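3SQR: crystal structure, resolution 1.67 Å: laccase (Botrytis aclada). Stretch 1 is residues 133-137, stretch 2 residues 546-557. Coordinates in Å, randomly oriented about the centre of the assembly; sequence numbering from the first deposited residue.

Stretch 1 133-137: SLEYD
Stretch 2 (546-557) SIAVKMTDTAIF

Stretch 2 enters the contact as an extended segment and leaves it as a helix, while stretch 1 is a compact turn with a 3-10 segment at L134 and E135. That turn is held by Y136 N to S133 O at 2.8 Å and D137 N to L134 O at 3.1 Å. The two pieces lie more than 400 residues apart in the same chain and bury 315 Å² between them, both sides summed. The backbones stay well separated: the nearest CA pair in the register is E135 CA to F557 CA at 7.5 Å, so side chains make the contact.

S546, with phi/psi of -91/5, lies out of reach. From I547 to K550 the backbone is extended, with phi from -127 to -71 and psi from 128 to 148, and the CA-to-CB bonds of I547 and V549 point toward stretch 1 while that of A548, between them, points away. I547 (chi1 m, chi2 t) meets L134 (chi1 t, chi2 p) in an apolar contact, CG2 of I547 lying 4.1 Å from CD2 of L134. V549, chi1 t at -170°, brings its CG1 to 4.0 Å from CD of E135, so a methyl group packs against the carboxylate carbon. E135 reaches this position with chi1 p, chi2 m and chi3 near 3°.

K550 is the N-cap residue, its side chain extended (m, t, t, t) and free of stretch 1. K550 O accepts hydrogen bonds from T554 N at 2.9 Å, from T554 OG1 at 3.2 Å and, weakly, from D553 N at 3.0 Å. Helical phi/psi values follow from M551 onward, and A555 N to M551 O at 2.9 Å continues the i to i+4 pattern.

D553 (chi1 m, chi2 -35°) is the polar centre. Y136 OH donates to D553 OD1 at 2.4 Å, a very short hydrogen bond, and OD1 sits at the edge of the tyrosine ring, near its plane. Although the CA-to-CB bond of Y136 points sideways, chi1 m (-64°) and chi2 -55° bring the hydroxyl end nearer. The other carboxylate oxygen, D553 OD2, is 3.0 Å from E135 OE2. This is a close approach of two acceptors with like charges, and is not counted as a hydrogen bond.

T554 points away. One turn beyond T552, I556 is tied back by its N to T552 O at 3.1 Å; with chi1 m and chi2 t, its CD1 comes to 3.6 Å from Y136 OH, placing a methyl beside the same hydroxyl. F557 (chi1 t, chi2 -84°) points toward stretch 1, but its nearest side-chain approach is CD2 of F557 to CB of E135 at 4.6 Å.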

ATOM      1  N   SER A 133      -3.349  17.834  -6.544  1.00 26.87           N
ATOM      2  CA  SER A 133      -3.155  17.961  -5.130  1.00 25.76           C
ATOM      3  C   SER A 133      -1.862  17.274  -4.676  1.00 24.15           C
ATOM      4  O   SER A 133      -1.788  16.663  -3.605  1.00 24.61           O
ATOM      5  CB  SER A 133      -4.369  17.429  -4.376  1.00 25.97           C
ATOM      6  OG  SER A 133      -4.623  16.100  -4.829  1.00 22.45           O
ATOM      7  N   LEU A 134      -0.821  17.414  -5.501  1.00 24.16           N
ATOM      8  CA  LEU A 134       0.464  16.788  -5.294  1.00 23.67           C
ATOM      9  C   LEU A 134       0.943  16.987  -3.875  1.00 22.94           C
ATOM     10  O   LEU A 134       1.529  16.105  -3.244  1.00 24.20           O
ATOM     11  CB  LEU A 134       1.477  17.495  -6.246  1.00 25.92           C
ATOM     12  CG  LEU A 134       2.914  17.298  -5.842  1.00 24.84           C
ATOM     13  CD1 LEU A 134       3.397  15.853  -6.089  1.00 23.59           C
ATOM     14  CD2 LEU A 134       3.799  18.318  -6.698  1.00 24.77           C
ATOM     15  N   GLU A 135       0.676  18.184  -3.331  1.00 24.17           N
ATOM     16  CA  GLU A 135       1.214  18.576  -2.070  1.00 22.94           C
ATOM     17  C   GLU A 135       0.555  17.867  -0.866  1.00 21.51           C
ATOM     18  O   GLU A 135       0.959  18.007   0.254  1.00 22.12           O
ATOM     19  CB  GLU A 135       1.131  20.090  -1.907  1.00 25.63           C
ATOM     20  CG  GLU A 135      -0.216  20.616  -1.720  1.00 27.68           C
ATOM     21  CD  GLU A 135      -1.105  20.769  -2.999  1.00 33.65           C
ATOM     22  OE1 GLU A 135      -0.695  20.400  -4.154  1.00 33.74           O
ATOM     23  OE2 GLU A 135      -2.211  21.331  -2.812  1.00 39.03           O
ATOM     24  N   TYR A 136      -0.421  17.007  -1.153  1.00 21.44           N
ATOM     25  CA  TYR A 136      -1.091  16.275  -0.135  1.00 22.14           C
ATOM     26  C   TYR A 136      -0.894  14.758  -0.328  1.00 21.28           C
ATOM     27  O   TYR A 136      -1.543  13.958   0.355  1.00 21.21           O
ATOM     28  CB  TYR A 136      -2.561  16.654  -0.096  1.00 21.66           C
ATOM     29  CG  TYR A 136      -2.737  18.124   0.301  1.00 19.15           C
ATOM     30  CD1 TYR A 136      -2.168  18.594   1.492  1.00 21.24           C
ATOM     31  CD2 TYR A 136      -3.367  19.011  -0.541  1.00 21.90           C
ATOM     32  CE1 TYR A 136      -2.283  19.897   1.866  1.00 25.21           C
ATOM     33  CE2 TYR A 136      -3.522  20.343  -0.169  1.00 24.91           C
ATOM     34  CZ  TYR A 136      -2.939  20.776   1.014  1.00 22.84           C
ATOM     35  OH  TYR A 136      -3.040  22.114   1.404  1.00 25.88           O
ATOM     36  N   ASP A 137       0.067  14.387  -1.171  1.00 20.79           N
ATOM     37  CA  ASP A 137       0.424  12.989  -1.332  1.00 20.62           C
ATOM     38  C   ASP A 137       1.062  12.336  -0.107  1.00 20.64           C
ATOM     39  O   ASP A 137       1.049  11.111   0.052  1.00 22.06           O
ATOM     40  CB  ASP A 137       1.289  12.806  -2.568  1.00 20.30           C
ATOM     41  CG  ASP A 137       1.435  11.391  -2.991  1.00 24.09           C
ATOM     42  OD1 ASP A 137       0.381  10.662  -3.044  1.00 21.07           O
ATOM     43  OD2 ASP A 137       2.559  10.983  -3.323  1.00 25.35           O
ATOM     44  N   SER A 546       4.397  22.393 -15.424  1.00 31.42           N
ATOM     45  CA  SER A 546       2.934  22.384 -15.385  1.00 32.25           C
ATOM     46  C   SER A 546       2.309  22.157 -14.025  1.00 30.83           C
ATOM     47  O   SER A 546       1.062  22.076 -13.939  1.00 30.61           O
ATOM     48  CB  SER A 546       2.364  21.332 -16.323  1.00 31.36           C
ATOM     49  OG  SER A 546       2.730  21.589 -17.653  1.00 33.39           O
ATOM     50  N   ILE A 547       3.097  22.076 -12.965  1.00 31.17           N
ATOM     51  CA  ILE A 547       2.522  21.865 -11.654  1.00 33.18           C
ATOM     52  C   ILE A 547       1.797  23.148 -11.233  1.00 35.19           C
ATOM     53  O   ILE A 547       2.350  24.195 -11.379  1.00 36.77           O
ATOM     54  CB  ILE A 547       3.618  21.499 -10.595  1.00 33.51           C
ATOM     55  CG1 ILE A 547       4.202  20.106 -10.920  1.00 33.49           C
ATOM     56  CG2 ILE A 547       3.083  21.494  -9.178  1.00 33.23           C
ATOM     57  CD1 ILE A 547       5.552  19.786 -10.259  1.00 32.54           C
ATOM     58  N   ALA A 548       0.584  23.069 -10.700  1.00 35.97           N
ATOM     59  CA  ALA A 548      -0.066  24.299 -10.282  1.00 37.51           C
ATOM     60  C   ALA A 548      -0.461  24.138  -8.831  1.00 38.97           C
ATOM     61  O   ALA A 548      -1.052  23.122  -8.442  1.00 39.65           O
ATOM     62  CB  ALA A 548      -1.219  24.582 -11.157  1.00 37.58           C
ATOM     63  N   VAL A 549      -0.064  25.093  -7.998  1.00 39.28           N
ATOM     64  CA  VAL A 549      -0.440  25.025  -6.593  1.00 40.54           C
ATOM     65  C   VAL A 549      -1.093  26.382  -6.282  1.00 40.21           C
ATOM     66  O   VAL A 549      -0.735  27.465  -6.859  1.00 40.20           O
ATOM     67  CB  VAL A 549       0.744  24.591  -5.604  1.00 41.47           C
ATOM     68  CG1 VAL A 549       0.230  24.305  -4.158  1.00 42.00           C
ATOM     69  CG2 VAL A 549       1.460  23.314  -6.132  1.00 42.81           C
ATOM     70  N   LYS A 550      -2.121  26.262  -5.455  1.00 39.61           N
ATOM     71  CA  LYS A 550      -2.900  27.373  -4.969  1.00 38.42           C
ATOM     72  C   LYS A 550      -1.990  28.090  -3.960  1.00 37.37           C
ATOM     73  O   LYS A 550      -1.199  27.454  -3.265  1.00 33.61           O
ATOM     74  CB  LYS A 550      -4.193  26.845  -4.329  1.00 37.79           C
ATOM     75  CG  LYS A 550      -5.048  25.969  -5.234  1.00 40.15           C
ATOM     76  CD  LYS A 550      -6.240  25.402  -4.463  1.00 45.23           C
ATOM     77  CE  LYS A 550      -7.060  24.449  -5.359  1.00 49.28           C
ATOM     78  NZ  LYS A 550      -8.390  24.156  -4.734  1.00 52.01           N
ATOM     79  N   MET A 551      -2.135  29.413  -3.845  1.00 36.00           N
ATOM     80  CA  MET A 551      -1.433  30.144  -2.824  1.00 36.12           C
ATOM     81  C   MET A 551      -1.778  29.554  -1.448  1.00 34.13           C
ATOM     82  O   MET A 551      -0.926  29.418  -0.584  1.00 31.94           O
ATOM     83  CB  MET A 551      -1.761  31.651  -2.867  1.00 36.49           C
ATOM     84  CG  MET A 551      -1.460  32.370  -1.543  1.00 41.38           C
ATOM     85  SD  MET A 551      -2.143  34.061  -1.407  1.00 51.51           S
ATOM     86  CE  MET A 551      -3.746  33.656  -0.720  1.00 45.23           C
ATOM     87  N   THR A 552      -3.041  29.224  -1.242  1.00 33.16           N
ATOM     88  CA  THR A 552      -3.410  28.643   0.022  1.00 32.39           C
ATOM     89  C   THR A 552      -2.529  27.424   0.367  1.00 30.73           C
ATOM     90  O   THR A 552      -2.084  27.275   1.501  1.00 31.06           O
ATOM     91  CB  THR A 552      -4.903  28.321   0.083  1.00 33.07           C
ATOM     92  OG1 THR A 552      -5.205  27.968   1.416  1.00 36.11           O
ATOM     93  CG2 THR A 552      -5.280  27.230  -0.837  1.00 32.22           C
ATOM     94  N   ASP A 553      -2.258  26.598  -0.610  1.00 29.65           N
ATOM     95  CA  ASP A 553      -1.538  25.336  -0.383  1.00 29.71           C
ATOM     96  C   ASP A 553      -0.047  25.593  -0.251  1.00 29.18           C
ATOM     97  O   ASP A 553       0.624  24.953   0.536  1.00 27.35           O
ATOM     98  CB  ASP A 553      -1.897  24.332  -1.484  1.00 31.03           C
ATOM     99  CG  ASP A 553      -3.322  23.867  -1.369  1.00 29.19           C
ATOM    100  OD1 ASP A 553      -3.794  23.750  -0.237  1.00 31.93           O
ATOM    101  OD2 ASP A 553      -3.984  23.683  -2.419  1.00 38.70           O
ATOM    102  N   THR A 554       0.450  26.630  -0.979  1.00 29.27           N
ATOM    103  CA  THR A 554       1.825  27.058  -0.807  1.00 28.25           C
ATOM    104  C   THR A 554       2.082  27.567   0.560  1.00 28.72           C
ATOM    105  O   THR A 554       3.106  27.209   1.125  1.00 28.62           O
ATOM    106  CB  THR A 554       2.250  28.055  -1.954  1.00 28.75           C
ATOM    107  OG1 THR A 554       2.034  27.394  -3.187  1.00 32.12           O
ATOM    108  CG2 THR A 554       3.655  28.385  -1.859  1.00 32.41           C
ATOM    109  N   ALA A 555       1.178  28.366   1.129  1.00 28.80           N
ATOM    110  CA  ALA A 555       1.329  28.898   2.493  1.00 30.05           C
ATOM    111  C   ALA A 555       1.348  27.730   3.444  1.00 29.00           C
ATOM    112  O   ALA A 555       2.178  27.633   4.301  1.00 29.39           O
ATOM    113  CB  ALA A 555       0.147  29.941   2.876  1.00 30.26           C
ATOM    114  N   ILE A 556       0.462  26.772   3.216  1.00 27.63           N
ATOM    115  CA  ILE A 556       0.388  25.633   4.135  1.00 26.88           C
ATOM    116  C   ILE A 556       1.674  24.819   4.157  1.00 26.52           C
ATOM    117  O   ILE A 556       2.226  24.518   5.210  1.00 27.87           O
ATOM    118  CB  ILE A 556      -0.854  24.779   3.797  1.00 27.30           C
ATOM    119  CG1 ILE A 556      -2.113  25.529   4.236  1.00 26.60           C
ATOM    120  CG2 ILE A 556      -0.746  23.396   4.413  1.00 25.85           C
ATOM    121  CD1 ILE A 556      -3.392  24.954   3.569  1.00 29.59           C
ATOM    122  N   PHE A 557       2.188  24.522   2.985  1.00 26.55           N
ATOM    123  CA  PHE A 557       3.434  23.793   2.796  1.00 28.01           C
ATOM    124  C   PHE A 557       4.607  24.478   3.452  1.00 29.14           C
ATOM    125  O   PHE A 557       5.403  23.864   4.180  1.00 27.37           O
ATOM    126  CB  PHE A 557       3.626  23.687   1.293  1.00 27.34           C
ATOM    127  CG  PHE A 557       4.852  23.000   0.862  1.00 30.70           C
ATOM    128  CD1 PHE A 557       6.048  23.678   0.779  1.00 35.44           C
ATOM    129  CD2 PHE A 557       4.803  21.653   0.429  1.00 29.41           C
ATOM    130  CE1 PHE A 557       7.202  23.020   0.337  1.00 34.09           C
ATOM    131  CE2 PHE A 557       5.910  21.034  -0.003  1.00 32.63           C
ATOM    132  CZ  PHE A 557       7.137  21.708  -0.044  1.00 35.14           C
TER